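PDB 2B4W: uncharacterized protein from Leishmania major, which is of unknown function but belongs to a family grouped with the beta-fructosidase clan, consistent with a five-bladed beta-propeller fold. Local coordinates for residues A6-N11 with I244-C249; G146-P151 with I159-L164; K177-D182 with Q234-T239; S248-C253 with G289-D294. One frame throughout, in Å; residues are numbered along the deposited sequence.

Contact 1 (A6-N11 with I244-C249)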
loop_
_atom_site.group_PDB
_atom_site.type_symbol
_atom_site.label_atom_id
_atom_site.label_comp_id
_atom_site.label_asym_id
_atom_site.label_seq_id
_atom_site.Cartn_x
_atom_site.Cartn_y
_atom_site.Cartn_z
ATOM N N ALA A 6 -11.374 17.695 8.284
ATOM C CA ALA A 6 -12.164 18.019 9.482
ATOM C C ALA A 6 -13.573 17.466 9.367
ATOM O O ALA A 6 -14.221 16.985 10.309
ATOM C CB ALA A 6 -12.167 19.524 9.706
ATOM N N ALA A 7 -14.079 17.518 8.129
ATOM C CA ALA A 7 -15.392 16.886 7.930
ATOM C C ALA A 7 -15.282 15.396 8.219
ATOM O O ALA A 7 -16.104 14.851 8.955
ATOM C CB ALA A 7 -15.902 17.163 6.532
ATOM N N PHE A 8 -14.263 14.744 7.653
ATOM C CA PHE A 8 -14.102 13.310 7.865
ATOM C C PHE A 8 -14.064 12.982 9.356
ATOM O O PHE A 8 -14.846 12.160 9.828
ATOM C CB PHE A 8 -12.840 12.727 7.224
ATOM C CG PHE A 8 -12.631 11.236 7.494
ATOM C CD1 PHE A 8 -13.302 10.284 6.736
ATOM C CD2 PHE A 8 -11.784 10.771 8.478
ATOM C CE1 PHE A 8 -13.118 8.935 6.972
ATOM C CE2 PHE A 8 -11.580 9.425 8.722
ATOM C CZ PHE A 8 -12.248 8.497 7.956
ATOM N N GLU A 9 -13.144 13.622 10.069
ATOM C CA GLU A 9 -13.041 13.407 11.507
ATOM C C GLU A 9 -14.387 13.520 12.226
ATOM O O GLU A 9 -14.613 12.819 13.206
ATOM C CB GLU A 9 -12.098 14.428 12.145
ATOM C CG GLU A 9 -10.694 14.387 11.594
ATOM C CD GLU A 9 -9.903 13.174 12.032
ATOM O OE1 GLU A 9 -10.238 12.480 13.010
ATOM O OE2 GLU A 9 -8.891 12.926 11.349
ATOM N N ALA A 10 -15.233 14.397 11.723
ATOM C CA ALA A 10 -16.544 14.654 12.293
ATOM C C ALA A 10 -17.535 13.565 11.909
ATOM O O ALA A 10 -18.401 13.159 12.683
ATOM C CB ALA A 10 -17.039 16.012 11.815
ATOM N N ASN A 11 -17.380 13.102 10.669
ATOM C CA ASN A 11 -18.311 12.137 10.108
ATOM C C ASN A 11 -17.775 10.723 10.021
ATOM O O ASN A 11 -18.361 9.874 9.339
ATOM C CB ASN A 11 -18.699 12.649 8.706
ATOM C CG ASN A 11 -19.582 13.880 8.807
ATOM O OD1 ASN A 11 -20.604 13.836 9.501
ATOM N ND2 ASN A 11 -19.186 14.958 8.140
ATOM N N ILE A 244 -10.712 7.918 3.767
ATOM C CA ILE A 244 -11.282 6.682 4.344
ATOM C C ILE A 244 -10.731 6.330 5.710
ATOM O O ILE A 244 -11.285 5.508 6.448
ATOM C CB ILE A 244 -11.093 5.495 3.372
ATOM C CG1 ILE A 244 -9.646 5.155 3.038
ATOM C CG2 ILE A 244 -11.912 5.756 2.107
ATOM C CD1 ILE A 244 -9.528 4.055 1.990
ATOM N N GLY A 245 -9.643 6.970 6.117
ATOM C CA GLY A 245 -8.977 6.814 7.370
ATOM C C GLY A 245 -8.023 7.936 7.713
ATOM O O GLY A 245 -7.431 8.619 6.889
ATOM N N THR A 246 -7.854 8.103 9.012
ATOM C CA THR A 246 -6.870 8.952 9.645
ATOM C C THR A 246 -6.386 8.257 10.915
ATOM O O THR A 246 -6.903 7.206 11.307
ATOM C CB THR A 246 -7.435 10.325 10.046
ATOM O OG1 THR A 246 -8.532 10.061 10.932
ATOM C CG2 THR A 246 -8.028 11.106 8.887
ATOM N N LYS A 247 -5.414 8.885 11.539
ATOM C CA LYS A 247 -4.744 8.520 12.780
ATOM C C LYS A 247 -5.733 8.249 13.908
ATOM O O LYS A 247 -5.602 7.298 14.674
ATOM C CB LYS A 247 -3.796 9.642 13.240
ATOM C CG LYS A 247 -2.470 9.347 13.844
ATOM C CD LYS A 247 -2.312 8.035 14.561
ATOM C CE LYS A 247 -1.057 8.066 15.439
ATOM N NZ LYS A 247 -1.479 7.963 16.863
ATOM N N SER A 248 -6.738 9.127 14.031
ATOM C CA SER A 248 -7.691 8.984 15.122
ATOM C C SER A 248 -8.647 7.817 14.937
ATOM O O SER A 248 -9.436 7.538 15.852
ATOM C CB SER A 248 -8.552 10.246 15.238
ATOM O OG SER A 248 -9.175 10.438 13.975
ATOM N N CYS A 249 -8.608 7.166 13.784
ATOM C CA CYS A 249 -9.456 6.022 13.490
ATOM C C CYS A 249 -8.975 4.721 14.119
ATOM O O CYS A 249 -9.746 3.779 14.296
ATOM C CB CYS A 249 -9.477 5.773 11.974
ATOM S SG CYS A 249 -10.440 6.983 11.081
HETATM O O HOH W 1 -6.516 12.161 12.685
#
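Glu9 reaches from the helix tip to tip toward Thr246 and divides its carboxylate between two hydroxyls. Thr246 OG1 donates to Glu9 OE2 over 2.9 Å, standing 36° above the carboxylate plane. Ser248 OG donates to the other oxygen, although the modelled 2.5 Å between Ser248 OG and Glu9 OE1 is so short that the exact value is doubtful. A bend at chi2 (-72°) carries Glu9 CD toward the 244-249 segment. Water 1 adds a bond to the carboxylate, 2.8 Å from Glu9 OE2, and weakly accepts from Ser248 N.

The apolar part belongs to Phe8, whose CG lies anti to the backbone N (chi1 177°) and whose ring comes obliquely against the end of strand 238-245. Phe8 CZ is 3.5 Å from both Ile244 C and Gly245 N, the peptide of a classic beta bulge facing Asn226. Thr246 CG2 lies 3.8 Å from Phe8 CD2, the two side chains sliding past each other. Cys249 SG meets the ring edge in its plane, 3.6 Å from Phe8 CE2, a sulfur-aromatic contact. The same sulfur accepts from Thr246 N at 3.5 Å with a nearly straight bond.

Lys5 forms a salt bridge with Glu9 OE2, and Lys12 bonds weakly to Ser248 OG. Two hydroxyl donors and the nearby lysines are consistent with an ionised carboxylate, while Phe8 packs beside it against the strand end.

Contact 2 (G146-P151 with I159-L164)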
loop_
_atom_site.group_PDB
_atom_site.type_symbol
_atom_site.label_atom_id
_atom_site.label_comp_id
_atom_site.label_asym_id
_atom_site.label_seq_id
_atom_site.Cartn_x
_atom_site.Cartn_y
_atom_site.Cartn_z
ATOM N N GLY A 146 -1.627 -2.170 -15.645
ATOM C CA GLY A 146 -1.708 -0.780 -15.248
ATOM C C GLY A 146 -0.550 -0.420 -14.335
ATOM O O GLY A 146 -0.211 -1.162 -13.402
ATOM N N VAL A 147 0.084 0.723 -14.600
ATOM C CA VAL A 147 1.185 1.137 -13.735
ATOM C C VAL A 147 0.998 2.578 -13.265
ATOM O O VAL A 147 0.739 3.503 -14.034
ATOM C CB VAL A 147 2.567 0.987 -14.402
ATOM C CG1 VAL A 147 3.665 1.177 -13.355
ATOM C CG2 VAL A 147 2.726 -0.361 -15.098
ATOM N N PHE A 148 1.150 2.737 -11.952
ATOM C CA PHE A 148 1.130 4.045 -11.325
ATOM C C PHE A 148 2.529 4.484 -10.883
ATOM O O PHE A 148 3.240 3.747 -10.197
ATOM C CB PHE A 148 0.255 4.062 -10.076
ATOM C CG PHE A 148 -1.216 3.771 -10.316
ATOM C CD1 PHE A 148 -1.721 2.478 -10.306
ATOM C CD2 PHE A 148 -2.069 4.834 -10.531
ATOM C CE1 PHE A 148 -3.069 2.226 -10.516
ATOM C CE2 PHE A 148 -3.413 4.586 -10.740
ATOM C CZ PHE A 148 -3.911 3.295 -10.711
ATOM N N SER A 149 2.902 5.692 -11.268
ATOM C CA SER A 149 4.166 6.299 -10.878
ATOM C C SER A 149 3.955 7.360 -9.818
ATOM O O SER A 149 2.803 7.658 -9.505
ATOM C CB SER A 149 4.798 6.965 -12.112
ATOM O OG SER A 149 3.934 8.022 -12.537
ATOM N N ARG A 150 5.024 7.917 -9.267
ATOM C CA ARG A 150 4.899 8.940 -8.240
ATOM C C ARG A 150 6.119 9.855 -8.211
ATOM O O ARG A 150 6.905 9.834 -7.259
ATOM C CB ARG A 150 4.694 8.324 -6.847
ATOM C CG ARG A 150 3.730 9.090 -5.961
ATOM C CD ARG A 150 4.270 10.463 -5.561
ATOM N NE ARG A 150 5.479 10.263 -4.774
ATOM C CZ ARG A 150 5.664 10.383 -3.476
ATOM N NH1 ARG A 150 4.687 10.741 -2.653
ATOM N NH2 ARG A 150 6.874 10.138 -2.970
ATOM N N PRO A 151 6.306 10.688 -9.220
ATOM C CA PRO A 151 7.380 11.692 -9.113
ATOM C C PRO A 151 7.122 12.678 -7.978
ATOM O O PRO A 151 6.074 13.296 -7.847
ATOM C CB PRO A 151 7.338 12.407 -10.466
ATOM C CG PRO A 151 5.991 12.113 -11.031
ATOM C CD PRO A 151 5.585 10.760 -10.497
ATOM N N ILE A 159 0.870 11.992 -9.197
ATOM C CA ILE A 159 0.615 10.576 -9.362
ATOM C C ILE A 159 0.296 10.407 -10.852
ATOM O O ILE A 159 -0.633 11.058 -11.331
ATOM C CB ILE A 159 -0.551 9.976 -8.577
ATOM C CG1 ILE A 159 -0.302 9.688 -7.103
ATOM C CG2 ILE A 159 -0.989 8.712 -9.311
ATOM C CD1 ILE A 159 -1.503 9.858 -6.194
ATOM N N GLY A 160 1.103 9.567 -11.480
ATOM C CA GLY A 160 0.974 9.261 -12.887
ATOM C C GLY A 160 0.486 7.846 -13.135
ATOM O O GLY A 160 0.402 7.024 -12.225
ATOM N N PHE A 161 0.152 7.551 -14.383
ATOM C CA PHE A 161 -0.426 6.280 -14.754
ATOM C C PHE A 161 -0.207 6.019 -16.242
ATOM O O PHE A 161 -0.498 6.862 -17.092
ATOM C CB PHE A 161 -1.936 6.254 -14.455
ATOM C CG PHE A 161 -2.577 4.951 -14.901
ATOM C CD1 PHE A 161 -2.487 3.825 -14.095
ATOM C CD2 PHE A 161 -3.266 4.827 -16.081
ATOM C CE1 PHE A 161 -3.051 2.630 -14.492
ATOM C CE2 PHE A 161 -3.801 3.628 -16.499
ATOM C CZ PHE A 161 -3.698 2.510 -15.694
ATOM N N VAL A 162 0.284 4.818 -16.514
ATOM C CA VAL A 162 0.424 4.325 -17.876
ATOM C C VAL A 162 0.086 2.846 -17.987
ATOM O O VAL A 162 0.385 1.975 -17.162
ATOM C CB VAL A 162 1.855 4.565 -18.404
ATOM C CG1 VAL A 162 2.827 3.622 -17.720
ATOM C CG2 VAL A 162 1.870 4.413 -19.919
ATOM N N ILE A 163 -0.597 2.521 -19.086
ATOM C CA ILE A 163 -0.909 1.119 -19.316
ATOM C C ILE A 163 0.195 0.433 -20.107
ATOM O O ILE A 163 0.475 0.901 -21.215
ATOM C CB ILE A 163 -2.216 0.960 -20.112
ATOM C CG1 ILE A 163 -3.450 1.524 -19.409
ATOM C CG2 ILE A 163 -2.402 -0.498 -20.503
ATOM C CD1 ILE A 163 -4.683 1.651 -20.272
ATOM N N LEU A 164 0.794 -0.637 -19.604
ATOM C CA LEU A 164 1.806 -1.340 -20.404
ATOM C C LEU A 164 1.290 -2.694 -20.885
ATOM O O LEU A 164 0.279 -3.163 -20.364
ATOM C CB LEU A 164 3.082 -1.539 -19.605
ATOM C CG LEU A 164 3.819 -0.377 -18.984
ATOM C CD1 LEU A 164 4.994 -0.901 -18.154
ATOM C CD2 LEU A 164 4.330 0.596 -20.027
#
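From Gly146 to Ser149 the chain runs antiparallel to 159-164, the strand axes at 157°, with Val147-Val162 and Ser149-Gly160 as hydrogen-bonded pairs and Gly146-Ile163 and Phe148-Phe161 as non-hydrogen-bonded ones. Val162 N donates to Val147 O at 2.8 Å, in the carbonyl plane. In the two Ser149-Gly160 bonds the N-H donor stands above the acceptor's carbonyl plane, 59° out of it, with Ser149 N 3.0 Å from Gly160 O.

On one face the rings of Phe148 and Phe161 make a tilted edge-to-face pair, their planes at 53°. Phe161 CG lies anti to its backbone N, Phe148 CG anti to its carbonyl carbon. Phe161 CD1 sits over the centre of the Phe148 ring, 3.6 Å from Phe148 CE2, and Ile159 CG2 meets the edge of that ring. Phe161 CE1 lies 3.7 Å from Gly146 CA. On the other face Val147 CG2 packs 3.8 Å from Leu164 CD1, and Ser149 OG rests against Gly160 CA at 3.2 Å.

This buried beta hairpin forms the middle of a four-stranded sheet, between strands 136-139 and 180-181. Its aromatic face packs on the next sheet: Phe148 touches strands 188-198 and 203-211, and both rings touch Leu231 of strand 223-231.

Contact 3 (K177-D182 with Q234-T239)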
loop_
_atom_site.group_PDB
_atom_site.type_symbol
_atom_site.label_atom_id
_atom_site.label_comp_id
_atom_site.label_asym_id
_atom_site.label_seq_id
_atom_site.Cartn_x
_atom_site.Cartn_y
_atom_site.Cartn_z
ATOM N N LYS A 177 8.087 8.231 -17.637
ATOM C CA LYS A 177 7.354 9.000 -18.638
ATOM C C LYS A 177 5.849 8.841 -18.503
ATOM O O LYS A 177 5.080 9.369 -19.319
ATOM N N ALA A 178 5.415 8.102 -17.479
ATOM C CA ALA A 178 3.966 7.932 -17.322
ATOM C C ALA A 178 3.297 9.299 -17.186
ATOM O O ALA A 178 3.766 10.105 -16.374
ATOM C CB ALA A 178 3.647 7.031 -16.147
ATOM N N PRO A 179 2.267 9.589 -17.971
ATOM C CA PRO A 179 1.629 10.903 -17.857
ATOM C C PRO A 179 0.881 10.952 -16.523
ATOM O O PRO A 179 0.467 9.901 -16.043
ATOM C CB PRO A 179 0.626 10.978 -19.001
ATOM C CG PRO A 179 0.976 9.841 -19.892
ATOM C CD PRO A 179 1.581 8.786 -18.997
ATOM N N PRO A 180 0.777 12.175 -16.024
ATOM C CA PRO A 180 0.137 12.448 -14.746
ATOM C C PRO A 180 -1.373 12.311 -14.806
ATOM O O PRO A 180 -2.036 12.502 -15.816
ATOM C CB PRO A 180 0.494 13.918 -14.478
ATOM C CG PRO A 180 0.616 14.485 -15.861
ATOM C CD PRO A 180 1.293 13.407 -16.657
ATOM N N LEU A 181 -1.919 11.965 -13.637
ATOM C CA LEU A 181 -3.349 12.026 -13.446
ATOM C C LEU A 181 -3.572 13.235 -12.514
ATOM O O LEU A 181 -2.646 13.544 -11.764
ATOM C CB LEU A 181 -3.955 10.780 -12.841
ATOM C CG LEU A 181 -3.746 9.428 -13.524
ATOM C CD1 LEU A 181 -4.123 8.297 -12.585
ATOM C CD2 LEU A 181 -4.550 9.332 -14.802
ATOM N N ASP A 182 -4.754 13.770 -12.666
ATOM C CA ASP A 182 -5.383 14.856 -11.967
ATOM C C ASP A 182 -5.870 14.434 -10.589
ATOM O O ASP A 182 -7.078 14.195 -10.471
ATOM C CB ASP A 182 -6.591 15.341 -12.787
ATOM C CG ASP A 182 -6.936 16.772 -12.398
ATOM O OD1 ASP A 182 -6.128 17.371 -11.652
ATOM O OD2 ASP A 182 -8.005 17.221 -12.859
ATOM N N GLN A 234 -9.021 4.270 -19.191
ATOM C CA GLN A 234 -9.087 4.737 -20.575
ATOM C C GLN A 234 -9.305 6.240 -20.684
ATOM O O GLN A 234 -8.514 6.973 -21.283
ATOM C CB GLN A 234 -10.208 3.982 -21.293
ATOM N N SER A 235 -10.390 6.740 -20.106
ATOM C CA SER A 235 -10.645 8.179 -20.111
ATOM C C SER A 235 -9.703 8.861 -19.132
ATOM O O SER A 235 -9.493 10.069 -19.182
ATOM C CB SER A 235 -12.099 8.468 -19.767
ATOM O OG SER A 235 -12.467 8.022 -18.483
ATOM N N ARG A 236 -9.129 8.062 -18.230
ATOM C CA ARG A 236 -8.246 8.636 -17.221
ATOM C C ARG A 236 -8.986 9.578 -16.281
ATOM O O ARG A 236 -8.361 10.340 -15.541
ATOM C CB ARG A 236 -7.099 9.365 -17.910
ATOM C CG ARG A 236 -6.354 8.542 -18.934
ATOM C CD ARG A 236 -5.056 9.205 -19.368
ATOM N NE ARG A 236 -4.181 9.686 -18.316
ATOM C CZ ARG A 236 -3.045 9.177 -17.871
ATOM N NH1 ARG A 236 -2.515 8.064 -18.370
ATOM N NH2 ARG A 236 -2.370 9.764 -16.886
ATOM N N ALA A 237 -10.305 9.540 -16.273
ATOM C CA ALA A 237 -11.136 10.278 -15.330
ATOM C C ALA A 237 -11.003 9.752 -13.895
ATOM O O ALA A 237 -10.909 8.541 -13.703
ATOM C CB ALA A 237 -12.603 10.230 -15.732
ATOM N N ILE A 238 -11.013 10.667 -12.930
ATOM C CA ILE A 238 -10.888 10.381 -11.508
ATOM C C ILE A 238 -12.195 10.688 -10.774
ATOM O O ILE A 238 -12.741 11.784 -10.857
ATOM C CB ILE A 238 -9.750 11.171 -10.844
ATOM C CG1 ILE A 238 -8.370 10.954 -11.470
ATOM C CG2 ILE A 238 -9.714 10.859 -9.364
ATOM C CD1 ILE A 238 -7.988 9.484 -11.555
ATOM N N THR A 239 -12.723 9.688 -10.073
ATOM C CA THR A 239 -13.988 9.764 -9.384
ATOM C C THR A 239 -13.933 9.114 -8.007
ATOM O O THR A 239 -13.036 8.335 -7.668
ATOM C CB THR A 239 -15.103 9.092 -10.216
ATOM O OG1 THR A 239 -14.781 7.712 -10.453
ATOM C CG2 THR A 239 -15.248 9.757 -11.587
HETATM O O HOH W 2 -4.919 12.377 -17.537
HETATM O O HOH W 3 -6.697 12.095 -14.695
#
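Two successive carbonyls grip Arg236 NH2: Pro179 O and Pro180 O each accept from it over 3.0 Å, both bonds weak and bent. Pro180 O lies near the guanidinium plane, at its edge. Leu181 crosses the arginine at about a right angle and lays CD2 over one face of the group, the modelled approach to Arg236 NH2 being too short to take literally. Over the opposite face comes Pro179 CB, 3.9 Å from Arg236 NH2. The flat head is thus held between two aliphatic groups, and the bend at chi3 (49°) swings NE to meet water 2, which is 2.9 Å from Arg236 NE and bonds weakly to Pro180 O.

Arg236 sits in the turn of the hairpin joining strands 223-231 and 238-245, with a left-handed backbone (phi 65°, psi 15°). The contact therefore joins the outermost strand of one sheet, 180-181, to the hairpin of the sheet that follows, consistent with neighbouring propeller blades. Arg236 NH1 is taken by Phe161 O.

Beyond the arginine, Ile238 CG1 lies 3.6 Å from Asp182 O, and Leu181 CD1 meets Ile238 CD1 loosely at 4.2 Å. Water 3 spans the two backbones, accepting from Asp182 N and donating to Arg236 O at 2.6 Å.

Contact 4 (S248-C253 with G289-D294)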
loop_
_atom_site.group_PDB
_atom_site.type_symbol
_atom_site.label_atom_id
_atom_site.label_comp_id
_atom_site.label_asym_id
_atom_site.label_seq_id
_atom_site.Cartn_x
_atom_site.Cartn_y
_atom_site.Cartn_z
ATOM N N SER A 248 -6.738 9.127 14.031
ATOM C CA SER A 248 -7.691 8.984 15.122
ATOM C C SER A 248 -8.647 7.817 14.937
ATOM O O SER A 248 -9.436 7.538 15.852
ATOM C CB SER A 248 -8.552 10.246 15.238
ATOM O OG SER A 248 -9.175 10.438 13.975
ATOM N N CYS A 249 -8.608 7.166 13.784
ATOM C CA CYS A 249 -9.456 6.022 13.490
ATOM C C CYS A 249 -8.975 4.721 14.119
ATOM O O CYS A 249 -9.746 3.779 14.296
ATOM C CB CYS A 249 -9.477 5.773 11.974
ATOM S SG CYS A 249 -10.440 6.983 11.081
ATOM N N TYR A 250 -7.683 4.704 14.395
ATOM C CA TYR A 250 -6.908 3.614 14.949
ATOM C C TYR A 250 -6.626 3.875 16.419
ATOM O O TYR A 250 -6.613 5.033 16.823
ATOM C CB TYR A 250 -5.577 3.449 14.186
ATOM C CG TYR A 250 -5.791 3.264 12.697
ATOM C CD1 TYR A 250 -5.988 4.334 11.840
ATOM C CD2 TYR A 250 -5.790 1.982 12.154
ATOM C CE1 TYR A 250 -6.186 4.166 10.473
ATOM C CE2 TYR A 250 -5.986 1.807 10.798
ATOM C CZ TYR A 250 -6.184 2.880 9.965
ATOM O OH TYR A 250 -6.367 2.659 8.611
ATOM N N PRO A 251 -6.397 2.846 17.207
ATOM C CA PRO A 251 -6.088 3.100 18.613
ATOM C C PRO A 251 -4.887 4.033 18.775
ATOM O O PRO A 251 -4.015 4.214 17.926
ATOM C CB PRO A 251 -5.763 1.716 19.171
ATOM C CG PRO A 251 -6.460 0.762 18.253
ATOM C CD PRO A 251 -6.422 1.416 16.901
ATOM N N PRO A 252 -4.880 4.692 19.926
ATOM C CA PRO A 252 -3.773 5.576 20.281
ATOM C C PRO A 252 -2.448 4.827 20.348
ATOM O O PRO A 252 -2.339 3.700 20.831
ATOM C CB PRO A 252 -4.154 6.069 21.679
ATOM C CG PRO A 252 -5.150 5.077 22.183
ATOM C CD PRO A 252 -5.925 4.659 20.960
ATOM N N CYS A 253 -1.413 5.487 19.826
ATOM C CA CYS A 253 -0.054 4.983 19.846
ATOM C C CYS A 253 0.905 6.133 19.525
ATOM O O CYS A 253 0.535 7.085 18.843
ATOM C CB CYS A 253 0.141 3.829 18.865
ATOM S SG CYS A 253 -0.463 4.145 17.189
ATOM N N GLY A 289 -2.050 -0.634 11.705
ATOM C CA GLY A 289 -3.406 -0.709 12.195
ATOM C C GLY A 289 -4.351 -1.351 11.192
ATOM O O GLY A 289 -4.078 -1.475 9.994
ATOM N N ARG A 290 -5.503 -1.767 11.709
ATOM C CA ARG A 290 -6.634 -2.227 10.929
ATOM C C ARG A 290 -7.927 -1.593 11.462
ATOM O O ARG A 290 -8.203 -1.686 12.662
ATOM C CB ARG A 290 -6.743 -3.753 10.972
ATOM C CG ARG A 290 -8.038 -4.289 10.382
ATOM C CD ARG A 290 -8.209 -5.765 10.560
ATOM N NE ARG A 290 -8.579 -6.227 11.883
ATOM C CZ ARG A 290 -9.776 -6.103 12.451
ATOM N NH1 ARG A 290 -10.802 -5.516 11.866
ATOM N NH2 ARG A 290 -9.995 -6.573 13.679
ATOM N N ILE A 291 -8.686 -0.980 10.562
ATOM C CA ILE A 291 -10.022 -0.485 10.840
ATOM C C ILE A 291 -10.966 -1.121 9.806
ATOM O O ILE A 291 -10.527 -1.330 8.669
ATOM C CB ILE A 291 -10.203 1.045 10.786
ATOM C CG1 ILE A 291 -9.791 1.678 9.466
ATOM C CG2 ILE A 291 -9.520 1.667 12.015
ATOM C CD1 ILE A 291 -9.967 3.183 9.296
ATOM N N THR A 292 -12.178 -1.388 10.259
ATOM C CA THR A 292 -13.260 -1.938 9.430
ATOM C C THR A 292 -14.167 -0.767 9.073
ATOM O O THR A 292 -14.643 -0.058 9.951
ATOM C CB THR A 292 -13.993 -3.070 10.157
ATOM O OG1 THR A 292 -13.057 -4.107 10.507
ATOM C CG2 THR A 292 -15.043 -3.708 9.267
ATOM N N ILE A 293 -14.364 -0.577 7.779
ATOM C CA ILE A 293 -15.020 0.524 7.131
ATOM C C ILE A 293 -15.917 0.035 5.989
ATOM O O ILE A 293 -15.818 -1.104 5.552
ATOM C CB ILE A 293 -13.968 1.509 6.599
ATOM C CG1 ILE A 293 -12.990 0.935 5.583
ATOM C CG2 ILE A 293 -13.171 2.110 7.754
ATOM C CD1 ILE A 293 -12.336 1.983 4.709
ATOM N N ASP A 294 -16.805 0.879 5.521
ATOM C CA ASP A 294 -17.661 0.602 4.385
ATOM C C ASP A 294 -16.812 0.459 3.116
ATOM O O ASP A 294 -15.751 1.081 3.015
ATOM C CB ASP A 294 -18.668 1.723 4.169
ATOM C CG ASP A 294 -19.523 1.981 5.395
ATOM O OD1 ASP A 294 -20.300 1.080 5.768
ATOM O OD2 ASP A 294 -19.400 3.076 5.983
#
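Ile291 wedges its branches between Tyr250 and the backbone of Cys249, and this is where the packing is tight. Ile291 CG2 lies over one face of the Tyr250 ring, 3.9 Å from its centroid and 18° off the normal, a CH-pi contact offset toward the rim. The same methyl is pressed 3.1 Å from Cys249 O. Ile291 CG1, between the backbone N and the carbonyl carbon (chi1 56°), reaches Tyr250 OH at 3.7 Å, while Ile291 CD1 meets Cys249 CB at 3.8 Å. With no side chain at Gly289, the ring edge comes right up to the strand, Tyr250 CD2 3.6 Å from Gly289 CA.

No hydrogen bond crosses between the segments; Tyr250 OH is bonded to Asn226 OD1 and the backbone Cys249 O to Ser17 OG. Arg290 turns away from the loop into salt bridges with Asp69, Glu16 and Asp278. The solvent side is at Pro252, exposed and making no contact with the strand; Ser248, though exposed, turns to Glu9 of the helix.

Tyr250 also packs on Leu279 and Ser281 of 277-283. The loop covers one face of strand 287-293, which lies between 16-23 and 277-283 in a mixed sheet.

In the fold
The contacts form two groups. Contacts 1 and 4 share Ser248 and Cys249, so one short loop after strand 238-245 meets the N-terminal helix by one set of atoms and strand 287-293 by another. Contacts 2 and 3, with centres about 8 Å apart, reach the same sheet through neighbouring strands 159-164 and 180-181. Contacts 2 and 4 are buried: contact 2 is a backbone ladder with an aromatic pair, contact 4 a tyrosine ring against an isoleucine and a glycine. Contact 1 is partly buried and contact 3 lies at the surface; both add charged side chains and waters. Strand 238-245 serves contact 3 at its start and contact 1 at its end.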